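Local coordinates for intracellular protein transport protein USO1 (Saccharomyces cerevisiae S288c, PDB 6LSU) that acts as a membrane tether required for protein transport from the endoplasmic reticulum to the Golgi complex, seen here through its globular head region, at residues L112-Y117 with V217-P222; P205-A210 with I241-G246; E209-L214 with L257-N262; V252-L257 with N300-V305. All blocks are in the same frame, centred on the assembly; numbering follows the deposited sequence.

Contact 1 (L112-Y117 with V217-P222)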
loop_
_atom_site.group_PDB
_atom_site.type_symbol
_atom_site.label_atom_id
_atom_site.label_comp_id
_atom_site.label_asym_id
_atom_site.label_seq_id
_atom_site.Cartn_x
_atom_site.Cartn_y
_atom_site.Cartn_z
ATOM N N LEU A 112 -1.433 -6.052 17.513
ATOM C CA LEU A 112 -2.234 -6.539 16.344
ATOM C C LEU A 112 -3.466 -5.648 16.163
ATOM O O LEU A 112 -3.744 -5.261 15.014
ATOM C CB LEU A 112 -2.639 -7.999 16.526
ATOM C CG LEU A 112 -1.484 -8.978 16.548
ATOM C CD1 LEU A 112 -1.978 -10.414 16.601
ATOM C CD2 LEU A 112 -0.570 -8.777 15.349
ATOM N N GLN A 113 -4.124 -5.273 17.254
ATOM C CA GLN A 113 -5.373 -4.453 17.231
ATOM C C GLN A 113 -5.091 -3.045 16.689
ATOM O O GLN A 113 -6.068 -2.354 16.310
ATOM C CB GLN A 113 -6.041 -4.336 18.617
ATOM C CG GLN A 113 -6.591 -5.655 19.157
ATOM C CD GLN A 113 -7.444 -5.475 20.386
ATOM O OE1 GLN A 113 -7.942 -4.387 20.700
ATOM N NE2 GLN A 113 -7.613 -6.560 21.118
ATOM N N ASN A 114 -3.857 -2.558 16.730
ATOM C CA ASN A 114 -3.636 -1.099 16.499
ATOM C C ASN A 114 -2.500 -0.826 15.510
ATOM O O ASN A 114 -2.309 0.341 15.217
ATOM C CB ASN A 114 -3.401 -0.347 17.812
ATOM C CG ASN A 114 -4.423 -0.680 18.893
ATOM O OD1 ASN A 114 -5.550 -0.180 18.884
ATOM N ND2 ASN A 114 -4.051 -1.515 19.846
ATOM N N GLY A 115 -1.817 -1.847 14.984
ATOM C CA GLY A 115 -0.647 -1.641 14.107
ATOM C C GLY A 115 -0.543 -2.721 13.053
ATOM O O GLY A 115 -1.432 -3.598 13.032
ATOM N N LYS A 116 0.493 -2.635 12.210
ATOM C CA LYS A 116 0.832 -3.607 11.131
ATOM C C LYS A 116 2.191 -4.180 11.504
ATOM O O LYS A 116 3.167 -3.407 11.610
ATOM C CB LYS A 116 0.855 -2.964 9.733
ATOM C CG LYS A 116 -0.438 -2.277 9.288
ATOM C CD LYS A 116 -0.706 -0.947 9.983
ATOM C CE LYS A 116 -2.157 -0.501 9.969
ATOM N NZ LYS A 116 -2.372 0.663 10.866
ATOM N N TYR A 117 2.227 -5.477 11.792
ATOM C CA TYR A 117 3.415 -6.123 12.395
ATOM C C TYR A 117 3.930 -7.180 11.419
ATOM O O TYR A 117 3.238 -7.479 10.438
ATOM C CB TYR A 117 3.060 -6.514 13.835
ATOM C CG TYR A 117 3.343 -5.383 14.791
ATOM C CD1 TYR A 117 2.452 -4.327 14.924
ATOM C CD2 TYR A 117 4.555 -5.322 15.481
ATOM C CE1 TYR A 117 2.738 -3.254 15.751
ATOM C CE2 TYR A 117 4.849 -4.259 16.322
ATOM C CZ TYR A 117 3.928 -3.224 16.452
ATOM O OH TYR A 117 4.101 -2.141 17.255
ATOM N N VAL A 217 -4.509 3.729 22.793
ATOM C CA VAL A 217 -5.358 4.843 23.267
ATOM C C VAL A 217 -5.595 5.834 22.099
ATOM O O VAL A 217 -6.784 6.272 21.926
ATOM C CB VAL A 217 -4.741 5.477 24.526
ATOM C CG1 VAL A 217 -5.261 6.864 24.757
ATOM C CG2 VAL A 217 -5.019 4.610 25.736
ATOM N N VAL A 218 -4.554 6.179 21.327
ATOM C CA VAL A 218 -4.672 7.155 20.196
ATOM C C VAL A 218 -5.397 6.521 18.997
ATOM O O VAL A 218 -5.908 7.270 18.202
ATOM C CB VAL A 218 -3.325 7.721 19.699
ATOM C CG1 VAL A 218 -2.397 8.147 20.816
ATOM C CG2 VAL A 218 -2.605 6.749 18.791
ATOM N N ASN A 219 -5.414 5.187 18.858
ATOM C CA ASN A 219 -6.067 4.467 17.730
ATOM C C ASN A 219 -7.545 4.867 17.620
ATOM O O ASN A 219 -8.253 4.755 18.641
ATOM C CB ASN A 219 -5.955 2.947 17.908
ATOM C CG ASN A 219 -6.383 2.193 16.671
ATOM O OD1 ASN A 219 -5.670 2.232 15.665
ATOM N ND2 ASN A 219 -7.562 1.588 16.728
ATOM N N ASP A 220 -7.988 5.284 16.425
ATOM C CA ASP A 220 -9.386 5.688 16.094
ATOM C C ASP A 220 -9.903 6.773 17.065
ATOM O O ASP A 220 -11.106 6.753 17.380
ATOM C CB ASP A 220 -10.309 4.456 16.063
ATOM C CG ASP A 220 -10.068 3.510 14.891
ATOM O OD1 ASP A 220 -9.777 4.007 13.778
ATOM O OD2 ASP A 220 -10.172 2.274 15.095
ATOM N N SER A 221 -9.055 7.688 17.537
ATOM C CA SER A 221 -9.475 8.729 18.514
ATOM C C SER A 221 -8.804 10.059 18.193
ATOM O O SER A 221 -7.726 10.382 18.709
ATOM C CB SER A 221 -9.218 8.282 19.928
ATOM O OG SER A 221 -9.504 9.318 20.854
ATOM N N PRO A 222 -9.428 10.865 17.303
ATOM C CA PRO A 222 -8.923 12.198 16.965
ATOM C C PRO A 222 -8.646 13.041 18.216
ATOM O O PRO A 222 -7.628 13.755 18.266
ATOM C CB PRO A 222 -10.089 12.828 16.207
ATOM C CG PRO A 222 -10.760 11.641 15.559
ATOM C CD PRO A 222 -10.665 10.527 16.581
#
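Gln113 and Asn114, in the loop that leaves helix 103-112, meet Asn219, the residue with which the chain departs from helix 204-218. The share of Gln113 is slight: its backbone O lies 4.2 Å from Asn219 ND2. Asn114 carries most of the contact on this side. Its CG stands anti to its own carbonyl carbon (chi1 -48°), which turns the amide across to Asn219, and there Asn114 OD1 rests 3.3 Å from Asn219 CB. The same oxygen of Asn114 is 3.4 Å from Asn219 ND2, but the angle is too poor for a hydrogen bond, and the two amide planes are turned 72° apart. The pair therefore touches by van der Waals contact, the two amides crossing at a slant, and the Asn114 amide finds its partner elsewhere: ND2 donates to Ser110 O, back in the last turn of helix 103-112. The backbone O of Asn114 accepts from Asn262 ND2.

Across the contact, Asn219 and Asp220 occupy the central positions of a type II beta turn, closed by the bond from Ser221 N to Val218 O (3.2 Å). Ser221 then takes the N-cap position of the next helix, its OG capping Val224 N. The turn thus links ARM 3 to ARM 4.

This is a contact at the surface of the armadillo-type solenoid. The 112-117 loop lies against the end of helix 204-218, where Asn114 also touches Met215 and Ala216. Farther along the loop, Tyr117 packs on Leu251, Asn254 and Ser258 of helix 251-264, while helix 222-229 receives Val217 and Val218 through Val224.

Contact 2 (P205-A210 with I241-G246); sequences PIRDEA and IEEEGG
Helix 204-218 presents Arg207 to the last turn of helix 233-244, where Glu243 and Glu244 lie within a Schellman motif: Gly245 has positive phi, Gly246 N bonds back to Ile241 O (2.8 Å) and Gly245 N to Glu242 O. Arg207 starts with CG anti to its backbone N (chi1 179°) and bends at chi3, bringing the guanidinium edge-on to the acids. Arg207 NH2 donates to Glu244 OE2 at 2.9 Å along an almost straight line (175°). The acceptor lies in the guanidinium plane, yet the donor comes from above the carboxylate, the two groups standing nearly perpendicular. Arg207 NH1 forms a longer salt bridge, 3.4 Å to Glu243 OE2, and a water joins the same pair, accepting from Arg207 NH1 and donating to Glu243 OE1, 2.6 Å from the water oxygen.

The third acid comes from the arginine's own helix. NE and NH2 of Arg207 grip a single oxygen, Asp208 OD1, each at 3.0 Å. This side-on grip limits rotation of the guanidinium and sets the direction in which its other edge faces the two glutamates. Three carboxylates round one arginine probably leave the cluster negative overall, although Asp208 and Glu244 keep their charged oxygens apart.

The network ties ARM 3 to ARM 4 beside a hydrophobic layer. Ile206 packs toward helices 160-174 and 191-198, Asp208 touches Val252 of helix 251-264, and Ile241 reaches Cys256 and Leu257 of that helix and Leu286 of helix 280-287.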
loop_
_atom_site.group_PDB
_atom_site.type_symbol
_atom_site.label_atom_id
_atom_site.label_comp_id
_atom_site.label_asym_id
_atom_site.label_seq_id
_atom_site.Cartn_x
_atom_site.Cartn_y
_atom_site.Cartn_z
ATOM N N PRO A 205 11.549 -1.254 30.242
ATOM C CA PRO A 205 10.298 -1.966 29.962
ATOM C C PRO A 205 9.072 -1.085 30.215
ATOM O O PRO A 205 8.113 -1.350 29.594
ATOM C CB PRO A 205 10.332 -3.193 30.896
ATOM C CG PRO A 205 11.828 -3.322 31.223
ATOM C CD PRO A 205 12.315 -1.876 31.326
ATOM N N ILE A 206 9.124 -0.059 31.073
ATOM C CA ILE A 206 7.975 0.874 31.220
ATOM C C ILE A 206 7.897 1.717 29.945
ATOM O O ILE A 206 6.797 1.987 29.458
ATOM C CB ILE A 206 8.107 1.731 32.495
ATOM C CG1 ILE A 206 7.889 0.874 33.742
ATOM C CG2 ILE A 206 7.144 2.919 32.443
ATOM C CD1 ILE A 206 8.377 1.519 35.007
ATOM N N ARG A 207 9.042 2.187 29.458
ATOM C CA ARG A 207 9.111 2.978 28.209
ATOM C C ARG A 207 8.474 2.146 27.082
ATOM O O ARG A 207 7.508 2.619 26.498
ATOM C CB ARG A 207 10.564 3.353 27.929
ATOM C CG ARG A 207 10.755 4.140 26.645
ATOM C CD ARG A 207 12.181 4.021 26.161
ATOM N NE ARG A 207 12.506 2.699 25.661
ATOM C CZ ARG A 207 13.677 2.381 25.101
ATOM N NH1 ARG A 207 14.605 3.317 24.964
ATOM N NH2 ARG A 207 13.927 1.161 24.644
ATOM N N ASP A 208 8.925 0.908 26.905
ATOM C CA ASP A 208 8.500 -0.030 25.829
ATOM C C ASP A 208 6.999 -0.302 25.963
ATOM O O ASP A 208 6.230 -0.055 24.963
ATOM C CB ASP A 208 9.342 -1.303 25.884
ATOM C CG ASP A 208 10.828 -1.114 25.568
ATOM O OD1 ASP A 208 11.269 0.003 25.257
ATOM O OD2 ASP A 208 11.535 -2.135 25.620
ATOM N N GLU A 209 6.562 -0.708 27.172
ATOM C CA GLU A 209 5.114 -0.987 27.398
ATOM C C GLU A 209 4.254 0.249 27.116
ATOM O O GLU A 209 3.142 0.087 26.572
ATOM C CB GLU A 209 4.813 -1.463 28.802
ATOM C CG GLU A 209 3.681 -2.459 28.804
ATOM C CD GLU A 209 4.008 -3.691 27.973
ATOM O OE1 GLU A 209 3.067 -4.353 27.469
ATOM O OE2 GLU A 209 5.215 -3.990 27.863
ATOM N N ALA A 210 4.748 1.443 27.414
ATOM C CA ALA A 210 3.979 2.694 27.300
ATOM C C ALA A 210 3.734 3.039 25.825
ATOM O O ALA A 210 2.770 3.754 25.568
ATOM C CB ALA A 210 4.703 3.818 28.027
ATOM N N ILE A 241 13.790 5.474 18.765
ATOM C CA ILE A 241 14.168 4.807 17.493
ATOM C C ILE A 241 15.696 4.913 17.324
ATOM O O ILE A 241 16.315 3.848 17.119
ATOM C CB ILE A 241 13.398 5.385 16.288
ATOM C CG1 ILE A 241 11.901 5.041 16.352
ATOM C CG2 ILE A 241 14.020 4.914 14.941
ATOM C CD1 ILE A 241 11.040 5.882 15.480
ATOM N N GLU A 242 16.304 6.109 17.411
ATOM C CA GLU A 242 17.779 6.193 17.220
ATOM C C GLU A 242 18.526 5.463 18.346
ATOM O O GLU A 242 19.484 4.747 18.036
ATOM C CB GLU A 242 18.338 7.599 17.033
ATOM C CG GLU A 242 19.608 7.577 16.159
ATOM C CD GLU A 242 19.656 6.658 14.924
ATOM O OE1 GLU A 242 18.675 6.642 14.108
ATOM O OE2 GLU A 242 20.689 5.950 14.770
ATOM N N GLU A 243 18.042 5.561 19.578
ATOM C CA GLU A 243 18.596 4.863 20.770
ATOM C C GLU A 243 18.543 3.334 20.557
ATOM O O GLU A 243 19.524 2.638 20.929
ATOM C CB GLU A 243 17.827 5.375 21.989
ATOM C CG GLU A 243 18.587 5.355 23.289
ATOM C CD GLU A 243 17.646 5.639 24.455
ATOM O OE1 GLU A 243 16.866 6.645 24.388
ATOM O OE2 GLU A 243 17.628 4.813 25.386
ATOM N N GLU A 244 17.519 2.780 19.898
ATOM C CA GLU A 244 17.425 1.296 19.697
ATOM C C GLU A 244 18.088 0.805 18.395
ATOM O O GLU A 244 18.063 -0.414 18.152
ATOM C CB GLU A 244 15.965 0.884 19.781
ATOM C CG GLU A 244 15.424 1.009 21.190
ATOM C CD GLU A 244 16.066 0.051 22.178
ATOM O OE1 GLU A 244 16.173 -1.163 21.836
ATOM O OE2 GLU A 244 16.412 0.510 23.306
ATOM N N GLY A 245 18.660 1.699 17.583
ATOM C CA GLY A 245 19.423 1.320 16.381
ATOM C C GLY A 245 18.674 1.545 15.087
ATOM O O GLY A 245 19.028 0.908 14.101
ATOM N N GLY A 246 17.664 2.406 15.077
ATOM C CA GLY A 246 16.943 2.776 13.849
ATOM C C GLY A 246 16.260 1.574 13.219
ATOM O O GLY A 246 15.716 0.705 13.944
HETATM O O HOH W 1 14.573 6.467 25.579
#

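Contact 3 (E209-L214 with L257-N262); sequences EAILLL and LSLINN
Leu259 pushes its two methyl groups over the side of helix 204-218, Leu259 CD2 lying 3.8 Å from Leu214 CB. With CG anti to its backbone N (chi1 172°), the isobutyl end reaches straight across to the other helix, and it loses more surface here than any other residue of the pair. Leu259 CD2 fits between successive turns: besides Leu214 CB it meets the branch methyl of Ile211, 4.1 Å from Ile211 CG2, and stands 4.0 Å from Ile211 O. The second methyl goes to the backbone, with Leu259 CD1 3.8 Å from Leu214 C. One leucine thus touches both side chain and main chain of its neighbour; the CA atoms of Ile211 and Leu259 are 7.0 Å apart, the nearest across the pair.

Helices 204-218 and 251-264 belong to ARM 3 and ARM 4, so this is the layer in which consecutive armadillo repeats stack into the solenoid of the head. All three side chains are apolar and buried. Leu259 also rests on Ile233 and Leu237 of helix 233-244, which places it in a three-helix junction. An alanine here would remove both methyls and would probably open a gap between Ile211 and Leu214 on one side and Leu237 on the other, leaving the repeats less closely matched.

Ile211 contributes CG2 from the branch that lies anti to its backbone N, while its longer arm carries CD1 to Val252 and Cys256, earlier on helix 251-264, and Leu199 packs against it from the loop after helix 191-198.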
loop_
_atom_site.group_PDB
_atom_site.type_symbol
_atom_site.label_atom_id
_atom_site.label_comp_id
_atom_site.label_asym_id
_atom_site.label_seq_id
_atom_site.Cartn_x
_atom_site.Cartn_y
_atom_site.Cartn_z
ATOM N N GLU A 209 6.562 -0.708 27.172
ATOM C CA GLU A 209 5.114 -0.987 27.398
ATOM C C GLU A 209 4.254 0.249 27.116
ATOM O O GLU A 209 3.142 0.087 26.572
ATOM C CB GLU A 209 4.813 -1.463 28.802
ATOM C CG GLU A 209 3.681 -2.459 28.804
ATOM C CD GLU A 209 4.008 -3.691 27.973
ATOM O OE1 GLU A 209 3.067 -4.353 27.469
ATOM O OE2 GLU A 209 5.215 -3.990 27.863
ATOM N N ALA A 210 4.748 1.443 27.414
ATOM C CA ALA A 210 3.979 2.694 27.300
ATOM C C ALA A 210 3.734 3.039 25.825
ATOM O O ALA A 210 2.770 3.754 25.568
ATOM C CB ALA A 210 4.703 3.818 28.027
ATOM N N ILE A 211 4.636 2.661 24.902
ATOM C CA ILE A 211 4.444 2.844 23.424
ATOM C C ILE A 211 3.226 2.053 22.962
ATOM O O ILE A 211 2.406 2.625 22.242
ATOM C CB ILE A 211 5.710 2.421 22.647
ATOM C CG1 ILE A 211 6.936 3.183 23.151
ATOM C CG2 ILE A 211 5.496 2.673 21.141
ATOM C CD1 ILE A 211 8.225 2.684 22.606
ATOM N N LEU A 212 3.073 0.804 23.437
ATOM C CA LEU A 212 1.937 -0.103 23.168
ATOM C C LEU A 212 0.644 0.521 23.698
ATOM O O LEU A 212 -0.335 0.474 22.940
ATOM C CB LEU A 212 2.219 -1.472 23.783
ATOM C CG LEU A 212 3.387 -2.206 23.131
ATOM C CD1 LEU A 212 3.622 -3.561 23.738
ATOM C CD2 LEU A 212 3.133 -2.350 21.633
ATOM N N LEU A 213 0.625 1.082 24.915
ATOM C CA LEU A 213 -0.636 1.583 25.528
ATOM C C LEU A 213 -0.971 2.858 24.748
ATOM O O LEU A 213 -2.159 3.099 24.361
ATOM C CB LEU A 213 -0.454 1.799 27.035
ATOM C CG LEU A 213 -1.611 2.494 27.760
ATOM C CD1 LEU A 213 -2.882 1.686 27.653
ATOM C CD2 LEU A 213 -1.311 2.769 29.241
ATOM N N LEU A 214 0.058 3.639 24.437
ATOM C CA LEU A 214 -0.196 4.858 23.644
ATOM C C LEU A 214 -0.794 4.460 22.286
ATOM O O LEU A 214 -1.734 5.126 21.839
ATOM C CB LEU A 214 1.121 5.614 23.536
ATOM C CG LEU A 214 1.439 6.447 24.769
ATOM C CD1 LEU A 214 2.904 6.836 24.796
ATOM C CD2 LEU A 214 0.556 7.694 24.798
ATOM N N LEU A 257 7.287 3.419 15.271
ATOM C CA LEU A 257 6.779 3.807 13.928
ATOM C C LEU A 257 5.247 3.637 13.889
ATOM O O LEU A 257 4.554 4.506 13.366
ATOM C CB LEU A 257 7.506 3.008 12.834
ATOM C CG LEU A 257 9.015 3.251 12.751
ATOM C CD1 LEU A 257 9.707 2.087 12.075
ATOM C CD2 LEU A 257 9.306 4.561 12.051
ATOM N N SER A 258 4.744 2.541 14.432
ATOM C CA SER A 258 3.309 2.176 14.399
ATOM C C SER A 258 2.521 3.262 15.146
ATOM O O SER A 258 1.412 3.658 14.708
ATOM C CB SER A 258 3.111 0.845 15.018
ATOM O OG SER A 258 2.244 0.081 14.219
ATOM N N LEU A 259 3.084 3.734 16.262
ATOM C CA LEU A 259 2.458 4.813 17.053
ATOM C C LEU A 259 2.535 6.131 16.258
ATOM O O LEU A 259 1.487 6.810 16.112
ATOM C CB LEU A 259 3.118 4.903 18.440
ATOM C CG LEU A 259 2.676 6.100 19.264
ATOM C CD1 LEU A 259 1.160 6.085 19.432
ATOM C CD2 LEU A 259 3.402 6.142 20.600
ATOM N N ILE A 260 3.687 6.476 15.680
ATOM C CA ILE A 260 3.746 7.677 14.795
ATOM C C ILE A 260 2.660 7.554 13.730
ATOM O O ILE A 260 2.051 8.585 13.396
ATOM C CB ILE A 260 5.131 7.869 14.165
ATOM C CG1 ILE A 260 6.225 8.051 15.194
ATOM C CG2 ILE A 260 5.101 9.065 13.209
ATOM C CD1 ILE A 260 7.589 8.401 14.551
ATOM N N ASN A 261 2.435 6.357 13.209
ATOM C CA ASN A 261 1.449 6.140 12.135
ATOM C C ASN A 261 0.058 6.457 12.678
ATOM O O ASN A 261 -0.650 7.201 12.008
ATOM C CB ASN A 261 1.582 4.725 11.547
ATOM C CG ASN A 261 0.654 4.496 10.377
ATOM O OD1 ASN A 261 -0.570 4.462 10.564
ATOM N ND2 ASN A 261 1.231 4.370 9.195
ATOM N N ASN A 262 -0.322 5.904 13.823
ATOM C CA ASN A 262 -1.683 6.055 14.396
ATOM C C ASN A 262 -1.924 7.517 14.812
ATOM O O ASN A 262 -3.103 7.949 14.775
ATOM C CB ASN A 262 -1.905 5.128 15.591
ATOM C CG ASN A 262 -2.060 3.667 15.227
ATOM O OD1 ASN A 262 -2.515 3.317 14.142
ATOM N ND2 ASN A 262 -1.718 2.798 16.147
#

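Contact 4 (V252-L257 with N300-V305); sequences VVNDCL and NDQRIV
Asn254, Gln302 and Val305 join helix 251-264 to helix 301-317, and with them ARM 4 to ARM 5 of the armadillo solenoid. Asn254 gives up most surface. Its CG lies anti to the backbone N (chi1 -155°), which swings the amide toward the neighbouring helix and offers OD1 to Gln302. The Gln302 chain starts in the same sense but bends at chi2, so that Gln302 NE2 turns back and donates to Asn254 OD1 at 2.9 Å, close to straight (164°). The oxygen lies in the plane of the glutamine amide, whereas the nitrogen sits above the carbonyl plane of the asparagine, 41° out of it; accordingly the two amides are twisted well away from coplanarity.

Val305, one turn along from Gln302, covers the same amide with a methyl: Val305 CG1 is 3.6 Å from Asn254 OD1 and 4.1 Å from Asn254 ND2. Asn254 OD1 is thus held by one bond and shielded by hydrocarbon beside it. Were Asn254 replaced by a leucine, this N-H of Gln302 would probably lose its acceptor on the neighbouring helix.

Gln302 NE2 has a second acceptor, Asn306 OD1, on its own helix, which helps to orient the amide. Pro118, from the loop after helix 103-112, packs against both Asn254 and Gln302. Where helix 301-317 begins, Asn300 serves as N-cap, Asn300 OD1 accepting from Arg303 N at 2.8 Å.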
loop_
_atom_site.group_PDB
_atom_site.type_symbol
_atom_site.label_atom_id
_atom_site.label_comp_id
_atom_site.label_asym_id
_atom_site.label_seq_id
_atom_site.Cartn_x
_atom_site.Cartn_y
_atom_site.Cartn_z
ATOM N N VAL A 252 10.453 -2.661 19.163
ATOM C CA VAL A 252 10.254 -1.329 19.803
ATOM C C VAL A 252 10.195 -0.253 18.707
ATOM O O VAL A 252 9.292 0.599 18.778
ATOM C CB VAL A 252 11.312 -1.021 20.874
ATOM C CG1 VAL A 252 11.115 0.366 21.452
ATOM C CG2 VAL A 252 11.239 -2.039 21.992
ATOM N N VAL A 253 11.079 -0.325 17.705
ATOM C CA VAL A 253 11.041 0.598 16.532
ATOM C C VAL A 253 9.751 0.416 15.740
ATOM O O VAL A 253 9.190 1.418 15.340
ATOM C CB VAL A 253 12.279 0.424 15.649
ATOM C CG1 VAL A 253 12.157 1.199 14.367
ATOM C CG2 VAL A 253 13.501 0.848 16.424
ATOM N N ASN A 254 9.307 -0.821 15.547
ATOM C CA ASN A 254 8.018 -1.131 14.870
ATOM C C ASN A 254 6.884 -0.450 15.657
ATOM O O ASN A 254 6.041 0.256 15.046
ATOM C CB ASN A 254 7.793 -2.637 14.812
ATOM C CG ASN A 254 6.886 -3.059 13.686
ATOM O OD1 ASN A 254 6.925 -4.193 13.274
ATOM N ND2 ASN A 254 6.095 -2.173 13.162
ATOM N N ASP A 255 6.895 -0.611 16.983
ATOM C CA ASP A 255 5.911 0.063 17.888
ATOM C C ASP A 255 6.037 1.586 17.710
ATOM O O ASP A 255 5.053 2.212 17.343
ATOM C CB ASP A 255 6.069 -0.386 19.334
ATOM C CG ASP A 255 6.095 -1.911 19.535
ATOM O OD1 ASP A 255 6.770 -2.347 20.468
ATOM O OD2 ASP A 255 5.442 -2.669 18.768
ATOM N N CYS A 256 7.236 2.146 17.849
ATOM C CA CYS A 256 7.456 3.607 17.709
ATOM C C CYS A 256 6.892 4.072 16.378
ATOM O O CYS A 256 5.997 4.998 16.422
ATOM C CB CYS A 256 8.928 3.965 17.814
ATOM S SG CYS A 256 9.523 3.857 19.512
ATOM N N LEU A 257 7.287 3.419 15.271
ATOM C CA LEU A 257 6.779 3.807 13.928
ATOM C C LEU A 257 5.247 3.637 13.889
ATOM O O LEU A 257 4.554 4.506 13.366
ATOM C CB LEU A 257 7.506 3.008 12.834
ATOM C CG LEU A 257 9.015 3.251 12.751
ATOM C CD1 LEU A 257 9.707 2.087 12.075
ATOM C CD2 LEU A 257 9.306 4.561 12.051
ATOM N N ASN A 300 16.030 -8.424 6.774
ATOM C CA ASN A 300 15.178 -9.470 7.368
ATOM C C ASN A 300 13.777 -8.894 7.470
ATOM O O ASN A 300 13.623 -7.714 7.162
ATOM C CB ASN A 300 15.712 -9.899 8.723
ATOM C CG ASN A 300 15.621 -8.833 9.800
ATOM O OD1 ASN A 300 14.750 -7.937 9.790
ATOM N ND2 ASN A 300 16.476 -8.980 10.792
ATOM N N ASP A 301 12.822 -9.714 7.869
ATOM C CA ASP A 301 11.377 -9.414 7.824
ATOM C C ASP A 301 11.093 -8.217 8.732
ATOM O O ASP A 301 10.313 -7.370 8.392
ATOM C CB ASP A 301 10.591 -10.659 8.230
ATOM C CG ASP A 301 10.457 -11.673 7.112
ATOM O OD1 ASP A 301 10.217 -11.243 5.972
ATOM O OD2 ASP A 301 10.621 -12.858 7.368
ATOM N N GLN A 302 11.776 -8.107 9.858
ATOM C CA GLN A 302 11.515 -6.994 10.792
ATOM C C GLN A 302 11.966 -5.668 10.154
ATOM O O GLN A 302 11.187 -4.622 10.234
ATOM C CB GLN A 302 12.175 -7.264 12.130
ATOM C CG GLN A 302 11.801 -6.244 13.185
ATOM C CD GLN A 302 10.300 -6.147 13.331
ATOM O OE1 GLN A 302 9.666 -7.085 13.776
ATOM N NE2 GLN A 302 9.702 -5.004 13.025
ATOM N N ARG A 303 13.170 -5.657 9.555
ATOM C CA ARG A 303 13.696 -4.373 8.995
ATOM C C ARG A 303 12.885 -3.972 7.766
ATOM O O ARG A 303 12.627 -2.772 7.604
ATOM C CB ARG A 303 15.164 -4.527 8.666
ATOM C CG ARG A 303 15.946 -4.939 9.902
ATOM C CD ARG A 303 17.311 -5.376 9.563
ATOM N NE ARG A 303 17.992 -5.570 10.808
ATOM C CZ ARG A 303 19.284 -5.556 10.954
ATOM N NH1 ARG A 303 20.057 -5.396 9.903
ATOM N NH2 ARG A 303 19.773 -5.694 12.161
ATOM N N ILE A 304 12.404 -4.956 7.006
ATOM C CA ILE A 304 11.484 -4.733 5.847
ATOM C C ILE A 304 10.216 -4.024 6.319
ATOM O O ILE A 304 9.818 -3.000 5.694
ATOM C CB ILE A 304 11.142 -6.047 5.119
ATOM C CG1 ILE A 304 12.386 -6.506 4.329
ATOM C CG2 ILE A 304 9.900 -5.893 4.217
ATOM C CD1 ILE A 304 12.298 -7.928 3.759
ATOM N N VAL A 305 9.597 -4.566 7.380
ATOM C CA VAL A 305 8.357 -3.995 7.975
ATOM C C VAL A 305 8.665 -2.610 8.541
ATOM O O VAL A 305 7.832 -1.754 8.371
ATOM C CB VAL A 305 7.780 -4.912 9.063
ATOM C CG1 VAL A 305 6.504 -4.310 9.705
ATOM C CG2 VAL A 305 7.483 -6.303 8.539
#

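Overall arrangement
The four contacts gather round helices 204-218 and 251-264 of the globular head. Helix 204-218 serves contacts 1, 2 and 3; helix 251-264 serves contacts 3 and 4, which share Leu257. Contact 3 is the hub, its centre about 8 Å from that of contact 1, 10 Å from contact 2 and 12 Å from contact 4, whereas the centres of contacts 1 and 2 lie about 18 Å apart. Along the chain, contact 1 closes before contact 4 opens, while contacts 1 and 3 interleave. Contacts 2, 3 and 4 join successive repeats, ARM 3 to ARM 5, by a salt-bridge network, apolar packing and an amide-amide bond; contact 1 lays an earlier loop against the ARM 3-ARM 4 junction.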